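Local coordinates for DltD domain-containing protein (Beauveria bassiana, PDB 7D78) that is a thioesterase of the alpha/beta-hydrolase fold and probably acts as a polyketide cyclase that closes medium-ring lactones, at residues Leu260-Glu265 / Asp310-Phe315; Ile38-Arg43 / Gly91-Ser96. All coordinates share one frame; numbering follows the deposited sequence.

Contact 1 and contact 2 join different elements to one mixed beta-sheet, their centres about 28 Å apart on opposite sides of the chain's centre. Contact 1 is core: four of its five touching residues are buried, and the helix 305-319 meets strand 259-264, next to the outermost strand 286-291, mainly through carbon atoms and one aromatic face. Contact 2 is only partly buried and lies near the other end of the sheet, where strand 39-45 receives the loop after strand 81-86. Its means are polar: five direct hydrogen bonds, one part of a salt bridge, and a bridging water. It covers 360 Å² against 219 Å² in contact 1.

Contact 1: residues Leu260-Glu265 / Asp310-Phe315; sequences LMVTPE and DAMTEF
L260 reaches the helix with two separate parts of its side chain. Its CB sits above one face of the F315 ring, 3.8 Å from the ring centroid and 14° off the ring normal, a CH-pi contact; the offset toward the rim makes CD2 of F315 the ring atom nearest to L260 CB, at 3.7 Å. With CG of F315 anti to the backbone N (chi1 179°), and the ring turned about CB-CG until its plane stands across the CA-CB-CG plane, one face lies under L260 CB. L260 N approaches the CE2-CZ side of the ring. Further out, the CD2 branch of L260 lies 3.8 Å from CG of M312 and comes equally near its CA. M312 starts with CG beside its backbone N and then runs extended, carrying its terminal methyl to V262, where CE and the CG2 branch of V262 are 3.9 Å apart. The M312 chain crosses both L260 and V262 at about a right angle.

Strand and helix segments run almost antiparallel, at 168°, with axes 10.0 Å apart, as expected for the helix-on-sheet layers of an alpha/beta hydrolase. V156 of strand 150-156 and L300 also touch M312, while L289 of strand 286-291 packs on A311. The contacts are mainly between carbon atoms and a ring face, so between these two segments the attraction is apolar, by burial and dispersion, with no hydrogen bond between them.

Contact 2: residues Ile38-Arg43 / Gly91-Ser96; sequences IIIRGR and GDSDGS
R41 and D94 form a salt bridge, NH1 to OD1 at 3.0 Å, in which OD1 lies at the guanidinium edge, near its plane, but is approached from above the carboxylate plane; the two planes stand 65° apart. The same NH1 also donates to the carbonyl O of D92 at 2.9 Å, and a water joins R41 NH2 to D94 OD1, so the guanidinium is gripped at both terminal nitrogens. I39 N donates to D94 OD2 at 2.8 Å, also from above the carboxylate plane, while D94 N returns a bond to I39 O. CG of D94 lies beside its backbone N (chi1 -69°), which brings the carboxylate back toward I39. A nearly straight bond, 176°, runs from R41 N to S93 OG at 2.9 Å, and S93 OG is also hydrogen-bonded to D86 O.

I38 CG2 rests 3.8 Å from D94 CB, and I39 CG2 lies over the rim of one guanidinium face. D92 turns its carboxylate to K64 and N229. On the other flank of strand 39-45, E31 of strand 28-33 pairs with R41 NE, so R41 ties that outermost strand and the loop between strand 81-86 and helix 103-118 to the strand between them.

Contact 1: residues Leu260-Glu265 / Asp310-Phe315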
loop_
_atom_site.group_PDB
_atom_site.type_symbol
_atom_site.label_atom_id
_atom_site.label_comp_id
_atom_site.label_asym_id
_atom_site.label_seq_id
_atom_site.Cartn_x
_atom_site.Cartn_y
_atom_site.Cartn_z
ATOM N N LEU A 260 16.650 -13.805 -10.892
ATOM C CA LEU A 260 17.434 -13.344 -12.025
ATOM C C LEU A 260 17.011 -11.919 -12.342
ATOM O O LEU A 260 15.818 -11.653 -12.523
ATOM C CB LEU A 260 17.213 -14.241 -13.248
ATOM C CG LEU A 260 17.706 -13.671 -14.575
ATOM C CD1 LEU A 260 19.233 -13.645 -14.577
ATOM C CD2 LEU A 260 17.168 -14.513 -15.729
ATOM N N MET A 261 17.974 -11.004 -12.389
ATOM C CA MET A 261 17.716 -9.641 -12.825
ATOM C C MET A 261 18.446 -9.362 -14.132
ATOM O O MET A 261 19.653 -9.618 -14.247
ATOM C CB MET A 261 18.150 -8.625 -11.771
ATOM C CG MET A 261 17.862 -7.190 -12.190
ATOM S SD MET A 261 18.379 -6.004 -10.940
ATOM C CE MET A 261 17.434 -6.553 -9.522
ATOM N N VAL A 262 17.715 -8.819 -15.100
ATOM C CA VAL A 262 18.262 -8.382 -16.377
ATOM C C VAL A 262 18.166 -6.862 -16.430
ATOM O O VAL A 262 17.061 -6.302 -16.445
ATOM C CB VAL A 262 17.516 -9.022 -17.554
ATOM C CG1 VAL A 262 18.112 -8.550 -18.884
ATOM C CG2 VAL A 262 17.548 -10.545 -17.438
ATOM N N THR A 263 19.320 -6.197 -16.479
ATOM C CA THR A 263 19.405 -4.749 -16.433
ATOM C C THR A 263 19.990 -4.215 -17.731
ATOM O O THR A 263 21.056 -4.688 -18.161
ATOM C CB THR A 263 20.277 -4.304 -15.246
ATOM O OG1 THR A 263 19.611 -4.632 -14.023
ATOM C CG2 THR A 263 20.554 -2.791 -15.291
ATOM N N PRO A 264 19.348 -3.239 -18.379
ATOM C CA PRO A 264 19.935 -2.643 -19.585
ATOM C C PRO A 264 21.055 -1.690 -19.198
ATOM O O PRO A 264 20.882 -0.845 -18.314
ATOM C CB PRO A 264 18.761 -1.888 -20.228
ATOM C CG PRO A 264 17.542 -2.143 -19.314
ATOM C CD PRO A 264 18.099 -2.555 -17.995
ATOM N N GLU A 265 22.206 -1.826 -19.872
ATOM C CA GLU A 265 23.337 -0.939 -19.599
ATOM C C GLU A 265 22.943 0.528 -19.704
ATOM O O GLU A 265 23.330 1.345 -18.860
ATOM C CB GLU A 265 24.498 -1.230 -20.561
ATOM C CG GLU A 265 25.737 -0.393 -20.241
ATOM C CD GLU A 265 26.769 -0.394 -21.356
ATOM O OE1 GLU A 265 26.420 -0.764 -22.498
ATOM O OE2 GLU A 265 27.929 -0.017 -21.083
ATOM N N ASP A 310 17.332 -17.133 -23.687
ATOM C CA ASP A 310 17.887 -18.443 -23.352
ATOM C C ASP A 310 18.457 -18.454 -21.940
ATOM O O ASP A 310 18.344 -19.457 -21.222
ATOM C CB ASP A 310 18.958 -18.841 -24.371
ATOM C CG ASP A 310 18.361 -19.447 -25.620
ATOM O OD1 ASP A 310 17.149 -19.763 -25.590
ATOM O OD2 ASP A 310 19.088 -19.607 -26.623
ATOM N N ALA A 311 19.064 -17.341 -21.522
ATOM C CA ALA A 311 19.590 -17.256 -20.166
ATOM C C ALA A 311 18.480 -17.350 -19.127
ATOM O O ALA A 311 18.688 -17.912 -18.043
ATOM C CB ALA A 311 20.369 -15.958 -19.992
ATOM N N MET A 312 17.298 -16.815 -19.442
ATOM C CA MET A 312 16.172 -16.900 -18.515
ATOM C C MET A 312 15.710 -18.340 -18.344
ATOM O O MET A 312 15.579 -18.828 -17.219
ATOM C CB MET A 312 15.018 -16.026 -19.005
ATOM C CG MET A 312 15.343 -14.553 -19.077
ATOM S SD MET A 312 14.032 -13.610 -19.891
ATOM C CE MET A 312 14.649 -11.982 -19.607
ATOM N N THR A 313 15.466 -19.042 -19.455
ATOM C CA THR A 313 14.994 -20.420 -19.359
ATOM C C THR A 313 16.025 -21.320 -18.707
ATOM O O THR A 313 15.659 -22.288 -18.031
ATOM C CB THR A 313 14.631 -20.967 -20.736
ATOM O OG1 THR A 313 15.733 -20.785 -21.634
ATOM C CG2 THR A 313 13.427 -20.238 -21.268
ATOM N N GLU A 314 17.312 -21.037 -18.915
ATOM C CA GLU A 314 18.346 -21.806 -18.236
ATOM C C GLU A 314 18.273 -21.585 -16.730
ATOM O O GLU A 314 18.309 -22.544 -15.950
ATOM C CB GLU A 314 19.728 -21.438 -18.781
ATOM C CG GLU A 314 20.878 -22.212 -18.137
ATOM C CD GLU A 314 22.230 -21.522 -18.310
ATOM O OE1 GLU A 314 23.266 -22.147 -17.987
ATOM O OE2 GLU A 314 22.263 -20.355 -18.769
ATOM N N PHE A 315 18.143 -20.321 -16.302
ATOM C CA PHE A 315 18.044 -20.026 -14.872
ATOM C C PHE A 315 16.810 -20.680 -14.258
ATOM O O PHE A 315 16.874 -21.244 -13.160
ATOM C CB PHE A 315 18.024 -18.510 -14.646
ATOM C CG PHE A 315 17.894 -18.108 -13.202
ATOM C CD1 PHE A 315 19.022 -17.970 -12.406
ATOM C CD2 PHE A 315 16.644 -17.857 -12.640
ATOM C CE1 PHE A 315 18.914 -17.603 -11.072
ATOM C CE2 PHE A 315 16.522 -17.490 -11.296
ATOM C CZ PHE A 315 17.655 -17.358 -10.516
#

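Contact 2: residues Ile38-Arg43 / Gly91-Ser96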
loop_
_atom_site.group_PDB
_atom_site.type_symbol
_atom_site.label_atom_id
_atom_site.label_comp_id
_atom_site.label_asym_id
_atom_site.label_seq_id
_atom_site.Cartn_x
_atom_site.Cartn_y
_atom_site.Cartn_z
ATOM N N ILE A 38 -13.167 -9.589 -9.463
ATOM C CA ILE A 38 -12.705 -9.031 -10.733
ATOM C C ILE A 38 -12.127 -10.166 -11.573
ATOM O O ILE A 38 -11.591 -11.142 -11.033
ATOM C CB ILE A 38 -11.669 -7.914 -10.442
ATOM C CG1 ILE A 38 -12.329 -6.538 -10.490
ATOM C CG2 ILE A 38 -10.456 -7.951 -11.362
ATOM C CD1 ILE A 38 -13.506 -6.416 -9.569
ATOM N N ILE A 39 -12.277 -10.078 -12.894
ATOM C CA ILE A 39 -11.718 -11.070 -13.814
ATOM C C ILE A 39 -10.469 -10.494 -14.466
ATOM O O ILE A 39 -10.536 -9.455 -15.132
ATOM C CB ILE A 39 -12.735 -11.478 -14.892
ATOM C CG1 ILE A 39 -14.053 -11.921 -14.265
ATOM C CG2 ILE A 39 -12.142 -12.559 -15.799
ATOM C CD1 ILE A 39 -14.076 -13.342 -13.864
ATOM N N ILE A 40 -9.335 -11.182 -14.299
ATOM C CA ILE A 40 -8.102 -10.883 -15.027
ATOM C C ILE A 40 -8.086 -11.746 -16.284
ATOM O O ILE A 40 -8.355 -12.950 -16.212
ATOM C CB ILE A 40 -6.864 -11.175 -14.158
ATOM C CG1 ILE A 40 -6.861 -10.306 -12.889
ATOM C CG2 ILE A 40 -5.573 -11.058 -14.975
ATOM C CD1 ILE A 40 -6.746 -8.829 -13.164
ATOM N N ARG A 41 -7.755 -11.151 -17.430
ATOM C CA ARG A 41 -7.748 -11.862 -18.703
ATOM C C ARG A 41 -6.354 -11.877 -19.316
ATOM O O ARG A 41 -5.623 -10.883 -19.253
ATOM C CB ARG A 41 -8.758 -11.228 -19.700
ATOM C CG ARG A 41 -10.181 -11.225 -19.133
ATOM C CD ARG A 41 -11.269 -10.870 -20.145
ATOM N NE ARG A 41 -12.576 -11.087 -19.519
ATOM C CZ ARG A 41 -13.152 -10.215 -18.698
ATOM N NH1 ARG A 41 -12.546 -9.056 -18.440
ATOM N NH2 ARG A 41 -14.327 -10.489 -18.143
ATOM N N GLY A 42 -5.999 -13.001 -19.938
ATOM C CA GLY A 42 -4.692 -13.114 -20.556
ATOM C C GLY A 42 -4.607 -14.244 -21.563
ATOM O O GLY A 42 -5.573 -14.975 -21.800
ATOM N N ARG A 43 -3.423 -14.362 -22.176
ATOM C CA ARG A 43 -3.111 -15.422 -23.131
ATOM C C ARG A 43 -2.344 -16.522 -22.412
ATOM O O ARG A 43 -1.338 -16.242 -21.758
ATOM C CB ARG A 43 -2.250 -14.917 -24.285
ATOM C CG ARG A 43 -2.802 -13.755 -25.078
ATOM C CD ARG A 43 -1.793 -13.408 -26.151
ATOM N NE ARG A 43 -2.340 -12.515 -27.168
ATOM C CZ ARG A 43 -1.730 -12.239 -28.313
ATOM N NH1 ARG A 43 -0.558 -12.796 -28.594
ATOM N NH2 ARG A 43 -2.299 -11.411 -29.178
ATOM N N GLY A 91 -6.459 -2.877 -20.318
ATOM C CA GLY A 91 -6.644 -3.763 -21.455
ATOM C C GLY A 91 -7.940 -4.534 -21.341
ATOM O O GLY A 91 -9.011 -3.962 -21.108
ATOM N N ASP A 92 -7.840 -5.857 -21.490
ATOM C CA ASP A 92 -9.007 -6.727 -21.523
ATOM C C ASP A 92 -9.562 -7.040 -20.136
ATOM O O ASP A 92 -10.643 -7.629 -20.042
ATOM C CB ASP A 92 -8.671 -8.057 -22.236
ATOM C CG ASP A 92 -8.497 -7.904 -23.756
ATOM O OD1 ASP A 92 -8.980 -6.909 -24.341
ATOM O OD2 ASP A 92 -7.878 -8.804 -24.367
ATOM N N SER A 93 -8.856 -6.678 -19.061
ATOM C CA SER A 93 -9.229 -7.147 -17.734
ATOM C C SER A 93 -10.232 -6.221 -17.054
ATOM O O SER A 93 -10.293 -5.020 -17.327
ATOM C CB SER A 93 -7.992 -7.291 -16.846
ATOM O OG SER A 93 -7.132 -8.272 -17.369
ATOM N N ASP A 94 -11.018 -6.806 -16.153
ATOM C CA ASP A 94 -11.869 -6.025 -15.263
ATOM C C ASP A 94 -11.037 -5.053 -14.433
ATOM O O ASP A 94 -9.819 -5.186 -14.297
ATOM C CB ASP A 94 -12.628 -6.935 -14.298
ATOM C CG ASP A 94 -13.687 -7.770 -14.973
ATOM O OD1 ASP A 94 -13.936 -7.585 -16.179
ATOM O OD2 ASP A 94 -14.278 -8.614 -14.269
ATOM N N GLY A 95 -11.723 -4.084 -13.836
ATOM C CA GLY A 95 -11.098 -3.214 -12.862
ATOM C C GLY A 95 -11.499 -1.772 -13.084
ATOM O O GLY A 95 -11.361 -1.257 -14.197
ATOM N N SER A 96 -11.986 -1.109 -12.033
ATOM C CA SER A 96 -12.455 0.270 -12.108
ATOM C C SER A 96 -12.001 1.018 -10.859
ATOM O O SER A 96 -12.046 0.459 -9.757
ATOM C CB SER A 96 -13.983 0.344 -12.218
ATOM O OG SER A 96 -14.447 -0.516 -13.245
HETATM O O HOH W 1 -16.329 -8.524 -17.116
#